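Local coordinates for 4-hydroxy-3-methylbut-2-enyl diphosphate reductase (PDB 3DNF), which catalyses the last step of the non-mevalonate isoprenoid pathway, reducing hydroxymethylbutenyl diphosphate to isopentenyl and dimethylallyl diphosphates at an iron-sulfur cluster, at residues 35-40 / 61-66; 49-52 / 56-59. All blocks are in the same frame, centred on the assembly; numbering follows the deposited sequence.

Contact 1 of 2, residues 35-40 / 61-66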
ATOM      1  N   TYR B  35      10.793  40.732   3.653  1.00 28.38           N
ATOM      2  CA  TYR B  35      11.700  39.572   3.696  1.00 28.01           C
ATOM      3  C   TYR B  35      10.913  38.334   3.316  1.00 29.00           C
ATOM      4  O   TYR B  35       9.730  38.208   3.624  1.00 28.08           O
ATOM      5  CB  TYR B  35      12.188  39.321   5.105  1.00 27.38           C
ATOM      6  CG  TYR B  35      13.094  40.367   5.673  1.00 29.15           C
ATOM      7  CD1 TYR B  35      14.456  40.243   5.572  1.00 29.01           C
ATOM      8  CD2 TYR B  35      12.559  41.459   6.370  1.00 26.46           C
ATOM      9  CE1 TYR B  35      15.318  41.197   6.141  1.00 29.14           C
ATOM     10  CE2 TYR B  35      13.385  42.402   6.917  1.00 25.10           C
ATOM     11  CZ  TYR B  35      14.755  42.282   6.813  1.00 29.62           C
ATOM     12  OH  TYR B  35      15.610  43.199   7.374  1.00 31.81           O
ATOM     13  N   THR B  36      11.633  37.404   2.675  1.00 28.41           N
ATOM     14  CA  THR B  36      11.193  36.024   2.594  1.00 30.21           C
ATOM     15  C   THR B  36      11.919  35.348   3.734  1.00 29.88           C
ATOM     16  O   THR B  36      13.009  35.770   4.176  1.00 28.93           O
ATOM     17  CB  THR B  36      11.532  35.355   1.190  1.00 28.92           C
ATOM     18  OG1 THR B  36      12.940  35.392   0.928  1.00 33.67           O
ATOM     19  CG2 THR B  36      10.740  36.034   0.039  1.00 29.85           C
ATOM     20  N   LEU B  37      11.264  34.353   4.296  1.00 32.69           N
ATOM     21  CA  LEU B  37      11.883  33.615   5.389  0.50 33.15           C
ATOM     22  C   LEU B  37      12.839  32.577   4.810  1.00 33.40           C
ATOM     23  O   LEU B  37      12.425  31.447   4.487  1.00 34.34           O
ATOM     24  CB  LEU B  37      10.803  32.939   6.223  0.50 33.97           C
ATOM     25  CG  LEU B  37       9.975  33.792   7.162  0.50 35.01           C
ATOM     26  CD1 LEU B  37       8.898  32.891   7.812  0.50 35.69           C
ATOM     27  CD2 LEU B  37      10.894  34.409   8.228  0.50 35.71           C
ATOM     28  N   GLY B  38      14.090  32.980   4.674  1.00 33.12           N
ATOM     29  CA  GLY B  38      15.124  32.257   3.922  1.00 33.34           C
ATOM     30  C   GLY B  38      14.956  32.597   2.437  1.00 34.28           C
ATOM     31  O   GLY B  38      13.955  33.216   2.054  1.00 32.33           O
ATOM     32  N   PRO B  39      15.900  32.167   1.595  1.00 33.14           N
ATOM     33  CA  PRO B  39      15.789  32.433   0.146  1.00 34.59           C
ATOM     34  C   PRO B  39      14.569  31.719  -0.430  1.00 34.62           C
ATOM     35  O   PRO B  39      14.285  30.566  -0.088  1.00 35.10           O
ATOM     36  CB  PRO B  39      17.079  31.847  -0.413  1.00 34.68           C
ATOM     37  CG  PRO B  39      17.423  30.775   0.545  1.00 35.75           C
ATOM     38  CD  PRO B  39      17.095  31.356   1.887  1.00 34.64           C
ATOM     39  N   ILE B  40      13.832  32.388  -1.318  1.00 34.35           N
ATOM     40  CA  ILE B  40      12.522  31.867  -1.706  1.00 33.85           C
ATOM     41  C   ILE B  40      12.603  30.548  -2.498  1.00 34.89           C
ATOM     42  O   ILE B  40      11.653  29.761  -2.480  1.00 35.49           O
ATOM     43  CB  ILE B  40      11.729  32.907  -2.518  1.00 34.00           C
ATOM     44  CG1 ILE B  40      10.273  32.468  -2.635  1.00 33.22           C
ATOM     45  CG2 ILE B  40      12.408  33.198  -3.838  1.00 34.11           C
ATOM     46  CD1 ILE B  40       9.300  33.664  -2.800  1.00 38.74           C
ATOM     47  N   GLU B  61      17.250  36.448  12.380  1.00 31.35           N
ATOM     48  CA  GLU B  61      16.064  36.983  13.016  1.00 31.98           C
ATOM     49  C   GLU B  61      16.181  38.521  12.945  1.00 31.87           C
ATOM     50  O   GLU B  61      15.846  39.263  13.881  1.00 32.24           O
ATOM     51  CB  GLU B  61      15.985  36.400  14.441  1.00 32.62           C
ATOM     52  CG  GLU B  61      14.753  36.726  15.267  1.00 33.67           C
ATOM     53  CD  GLU B  61      13.425  36.211  14.731  1.00 32.95           C
ATOM     54  OE1 GLU B  61      13.280  35.126  14.129  1.00 35.05           O
ATOM     55  OE2 GLU B  61      12.440  36.943  14.928  1.00 35.24           O
ATOM     56  N   GLU B  62      16.648  39.023  11.798  1.00 30.73           N
ATOM     57  CA  GLU B  62      16.940  40.451  11.686  1.00 32.58           C
ATOM     58  C   GLU B  62      15.715  41.351  11.465  1.00 32.62           C
ATOM     59  O   GLU B  62      15.813  42.554  11.677  1.00 32.62           O
ATOM     60  CB  GLU B  62      17.973  40.733  10.579  1.00 33.45           C
ATOM     61  CG  GLU B  62      17.475  40.445   9.163  1.00 33.68           C
ATOM     62  CD  GLU B  62      17.754  39.023   8.672  1.00 34.18           C
ATOM     63  OE1 GLU B  62      17.590  38.045   9.444  1.00 32.99           O
ATOM     64  OE2 GLU B  62      18.141  38.903   7.497  1.00 34.94           O
ATOM     65  N   PHE B  63      14.597  40.790  10.999  1.00 32.19           N
ATOM     66  CA  PHE B  63      13.352  41.567  10.788  1.00 32.47           C
ATOM     67  C   PHE B  63      12.797  42.096  12.105  1.00 33.32           C
ATOM     68  O   PHE B  63      12.971  41.483  13.167  1.00 32.67           O
ATOM     69  CB  PHE B  63      12.307  40.751   9.998  1.00 32.51           C
ATOM     70  CG  PHE B  63      12.392  39.248  10.255  1.00 33.07           C
ATOM     71  CD1 PHE B  63      11.893  38.721  11.440  1.00 33.63           C
ATOM     72  CD2 PHE B  63      12.978  38.383   9.331  1.00 36.41           C
ATOM     73  CE1 PHE B  63      11.961  37.362  11.728  1.00 34.75           C
ATOM     74  CE2 PHE B  63      13.039  36.990   9.605  1.00 34.07           C
ATOM     75  CZ  PHE B  63      12.536  36.501  10.816  1.00 34.37           C
ATOM     76  N   LYS B  64      12.167  43.261  12.031  1.00 33.63           N
ATOM     77  CA  LYS B  64      11.695  43.963  13.211  1.00 33.83           C
ATOM     78  C   LYS B  64      10.207  44.265  13.128  1.00 33.64           C
ATOM     79  O   LYS B  64       9.599  44.172  12.069  1.00 32.48           O
ATOM     80  CB  LYS B  64      12.502  45.250  13.433  1.00 34.11           C
ATOM     81  CG  LYS B  64      12.156  46.393  12.496  1.00 34.69           C
ATOM     82  CD  LYS B  64      13.341  47.343  12.439  1.00 41.62           C
ATOM     83  CE  LYS B  64      13.005  48.828  12.341  1.00 42.43           C
ATOM     84  NZ  LYS B  64      11.922  49.344  11.477  1.00 42.74           N
ATOM     85  N   GLU B  65       9.627  44.679  14.250  1.00 33.12           N
ATOM     86  CA  GLU B  65       8.201  44.994  14.282  1.00 33.31           C
ATOM     87  C   GLU B  65       7.862  45.854  13.060  1.00 30.74           C
ATOM     88  O   GLU B  65       8.552  46.844  12.752  1.00 31.19           O
ATOM     89  CB  GLU B  65       7.838  45.752  15.558  1.00 33.54           C
ATOM     90  CG  GLU B  65       6.358  46.045  15.691  1.00 35.41           C
ATOM     91  CD  GLU B  65       6.032  46.930  16.888  1.00 36.83           C
ATOM     92  OE1 GLU B  65       6.858  47.783  17.271  1.00 42.48           O
ATOM     93  OE2 GLU B  65       4.926  46.773  17.430  1.00 41.04           O
ATOM     94  N   GLY B  66       6.785  45.484  12.394  1.00 29.66           N
ATOM     95  CA  GLY B  66       6.312  46.273  11.249  1.00 29.57           C
ATOM     96  C   GLY B  66       6.860  45.822   9.927  1.00 30.81           C
ATOM     97  O   GLY B  66       6.339  46.239   8.872  1.00 31.22           O
TER
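Phe63 presents its ring edge to one face of Tyr35 in a T-shaped stack, with centroids 5.7 Å apart and planes at 71°. The close fit continues down to the root of the phenylalanine, where its CB lies 3.7 Å from Tyr35 CE2. Both rings are buried; with CG anti to the carbonyl carbon (chi1 -68°), that of Tyr35 turns one face to Phe63 CD2. Leu37 meets Phe63 at about a right angle, CD2 to CE2 3.6 Å; this touch is less certain because the leucine has two conformers. The looser, outer side belongs to Glu62, which is partly exposed: its CG approaches Tyr35 OH at 3.8 Å, and its carboxylate is turned 76° from the phenol plane. Those carboxylate oxygens accept instead from the backbone N atoms of Gly60 and Gln59. An alanine in place of Tyr35 is likely to leave the Phe63 edge without its opposing face and the Glu62 methylene without its ring. Phe63 also packs on Val69 of strand 68-71, which neighbours strand 34-36 on the side away from strand 55-57. The loop thus crosses from edge strand 55-57 to strand 68-71 over strand 34-36, a helix-free crossover in a parallel open alpha/beta sheet.

Contact 2 of 2, residues 49-52 / 56-59; sequences RLKN and FPSQ
Lys51 crosses the Phe56 ring at about a right angle, near its CD1 and CE1. The touching is done by the aliphatic part of the lysine: CG is 3.8 Å from Phe56 CD1, and CE comes to 4.0 Å from the same ring carbon. The torsions explain this reach. With CG anti to the backbone N (chi1 -174°) and the next two bonds also extended, the chain runs out past the ring, and a bend at the last torsion (chi4 -57°) turns the ammonium back. As a result NZ arrives at the edge of Phe56, in the plane of the ring and 4.0 Å from CE1, and not over a face. One face is approached by the helix backbone, where the carbonyl O of Lys51 stands 4.1 Å from Phe56 CE1. CG sits obliquely, on the same side of the ring plane as the carbonyl O, while NZ comes down to the edge. Their CA atoms are only 4.9 Å apart, as expected where helix 44-53 turns quickly into strand 55-57. Pro57 adds a marginal touch, its CD 4.5 Å from Lys51 CD. Phe56 also packs against Tyr35 of the adjacent strand 34-36. The cation-pi partner of Phe56 is Lys33, so the two lysines use the ring differently. Chemically, the pairing of Lys51 with Phe56 is a surface van der Waals contact: the methylenes shield part of a partly exposed ring, while the position of the charge at the ring edge makes a cation-pi contribution from NZ unlikely. The attraction between these two side chains is probably mainly dispersive, with little electrostatic part.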
ATOM      1  N   ARG B  49      17.286  38.766  -8.210  1.00 31.55           N
ATOM      2  CA  ARG B  49      16.277  39.581  -8.927  1.00 31.12           C
ATOM      3  C   ARG B  49      15.299  40.144  -7.904  1.00 30.39           C
ATOM      4  O   ARG B  49      15.001  41.345  -7.896  1.00 29.67           O
ATOM      5  CB  ARG B  49      15.482  38.734  -9.928  1.00 31.39           C
ATOM      6  CG  ARG B  49      14.434  39.542 -10.703  1.00 29.68           C
ATOM      7  CD  ARG B  49      13.570  38.629 -11.599  1.00 32.14           C
ATOM      8  NE  ARG B  49      12.704  37.754 -10.802  1.00 31.59           N
ATOM      9  CZ  ARG B  49      11.567  38.147 -10.219  1.00 32.62           C
ATOM     10  NH1 ARG B  49      11.141  39.400 -10.387  1.00 31.80           N
ATOM     11  NH2 ARG B  49      10.864  37.283  -9.503  1.00 31.51           N
ATOM     12  N   LEU B  50      14.858  39.282  -6.987  1.00 29.98           N
ATOM     13  CA  LEU B  50      13.872  39.712  -6.006  1.00 29.98           C
ATOM     14  C   LEU B  50      14.523  40.691  -5.024  1.00 30.47           C
ATOM     15  O   LEU B  50      13.893  41.655  -4.616  1.00 29.26           O
ATOM     16  CB  LEU B  50      13.328  38.505  -5.245  1.00 29.56           C
ATOM     17  CG  LEU B  50      12.241  37.696  -5.978  1.00 30.23           C
ATOM     18  CD1 LEU B  50      12.126  36.300  -5.296  1.00 31.16           C
ATOM     19  CD2 LEU B  50      10.880  38.486  -5.969  1.00 33.93           C
ATOM     20  N   LYS B  51      15.770  40.428  -4.636  1.00 30.56           N
ATOM     21  CA  LYS B  51      16.491  41.361  -3.752  1.00 31.89           C
ATOM     22  C   LYS B  51      16.540  42.786  -4.375  1.00 32.07           C
ATOM     23  O   LYS B  51      16.276  43.795  -3.704  1.00 31.83           O
ATOM     24  CB  LYS B  51      17.893  40.822  -3.445  1.00 34.18           C
ATOM     25  CG  LYS B  51      18.644  41.670  -2.418  1.00 36.55           C
ATOM     26  CD  LYS B  51      19.937  40.968  -1.980  1.00 44.97           C
ATOM     27  CE  LYS B  51      20.651  41.725  -0.831  1.00 45.08           C
ATOM     28  NZ  LYS B  51      20.983  43.156  -1.165  1.00 50.22           N
ATOM     29  N   ASN B  52      16.812  42.843  -5.667  1.00 30.07           N
ATOM     30  CA  ASN B  52      16.839  44.128  -6.407  1.00 31.74           C
ATOM     31  C   ASN B  52      15.474  44.851  -6.398  1.00 31.41           C
ATOM     32  O   ASN B  52      15.409  46.079  -6.454  1.00 32.23           O
ATOM     33  CB  ASN B  52      17.370  43.895  -7.810  1.00 31.90           C
ATOM     34  CG  ASN B  52      18.872  43.640  -7.808  1.00 33.88           C
ATOM     35  OD1 ASN B  52      19.561  44.014  -6.858  1.00 37.11           O
ATOM     36  ND2 ASN B  52      19.375  43.027  -8.851  1.00 35.78           N
ATOM     37  N   PHE B  56      13.906  40.712   0.328  1.00 31.53           N
ATOM     38  CA  PHE B  56      15.200  40.263   0.844  1.00 31.70           C
ATOM     39  C   PHE B  56      15.090  38.912   1.484  1.00 31.18           C
ATOM     40  O   PHE B  56      14.163  38.655   2.206  1.00 31.25           O
ATOM     41  CB  PHE B  56      15.719  41.255   1.890  1.00 31.96           C
ATOM     42  CG  PHE B  56      15.948  42.658   1.337  1.00 33.86           C
ATOM     43  CD1 PHE B  56      17.169  42.982   0.776  1.00 36.22           C
ATOM     44  CD2 PHE B  56      14.925  43.614   1.319  1.00 33.67           C
ATOM     45  CE1 PHE B  56      17.419  44.240   0.258  1.00 35.12           C
ATOM     46  CE2 PHE B  56      15.166  44.883   0.803  1.00 34.38           C
ATOM     47  CZ  PHE B  56      16.422  45.196   0.274  1.00 34.97           C
ATOM     48  N   PRO B  57      16.071  38.036   1.206  1.00 30.22           N
ATOM     49  CA  PRO B  57      16.127  36.727   1.820  1.00 30.96           C
ATOM     50  C   PRO B  57      16.635  36.880   3.255  1.00 29.87           C
ATOM     51  O   PRO B  57      17.779  37.295   3.470  1.00 32.40           O
ATOM     52  CB  PRO B  57      17.149  36.003   0.965  1.00 30.54           C
ATOM     53  CG  PRO B  57      18.018  37.040   0.421  1.00 30.65           C
ATOM     54  CD  PRO B  57      17.175  38.262   0.248  1.00 31.30           C
ATOM     55  N   SER B  58      15.790  36.562   4.224  1.00 31.62           N
ATOM     56  CA  SER B  58      16.238  36.659   5.617  1.00 32.26           C
ATOM     57  C   SER B  58      17.415  35.733   5.929  1.00 33.45           C
ATOM     58  O   SER B  58      17.505  34.643   5.370  1.00 34.57           O
ATOM     59  CB  SER B  58      15.088  36.518   6.590  1.00 33.50           C
ATOM     60  OG  SER B  58      14.665  35.177   6.714  1.00 30.80           O
ATOM     61  N   GLN B  59      18.314  36.168   6.812  1.00 34.59           N
ATOM     62  CA  GLN B  59      19.488  35.364   7.156  1.00 34.94           C
ATOM     63  C   GLN B  59      19.407  34.808   8.585  1.00 35.03           C
ATOM     64  O   GLN B  59      20.093  33.845   8.905  1.00 35.65           O
ATOM     65  CB  GLN B  59      20.793  36.136   6.904  1.00 37.20           C
ATOM     66  CG  GLN B  59      21.220  37.136   7.949  1.00 38.75           C
ATOM     67  CD  GLN B  59      22.678  37.632   7.757  1.00 38.49           C
ATOM     68  OE1 GLN B  59      23.639  36.948   8.099  1.00 46.70           O
ATOM     69  NE2 GLN B  59      22.820  38.802   7.203  1.00 44.25           N
TER

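The two contacts have centres about 9 Å apart and both reach the same parallel sheet, through its neighbouring strands 34-36 and 55-57. In sequence, contact 2 falls wholly between the segments of contact 1: strand 34-36 comes first, then helix 44-53, strand 55-57 and loop 61-66. Backbone pairing joins them directly, with Thr36 N 2.9 Å from Phe56 O and Thr36 O 2.9 Å from Ser58 N, both probable hydrogen bonds. Ile40 CG2 also packs on Leu50 CD1 at 3.4 Å. Contact 2 lies inside the beta-alpha-beta unit, joining its helix to its second strand, while contact 1 packs the following loop on the unit's first strand. Strand 34-36 leads on toward His42, predicted to bind the diphosphate substrate and products.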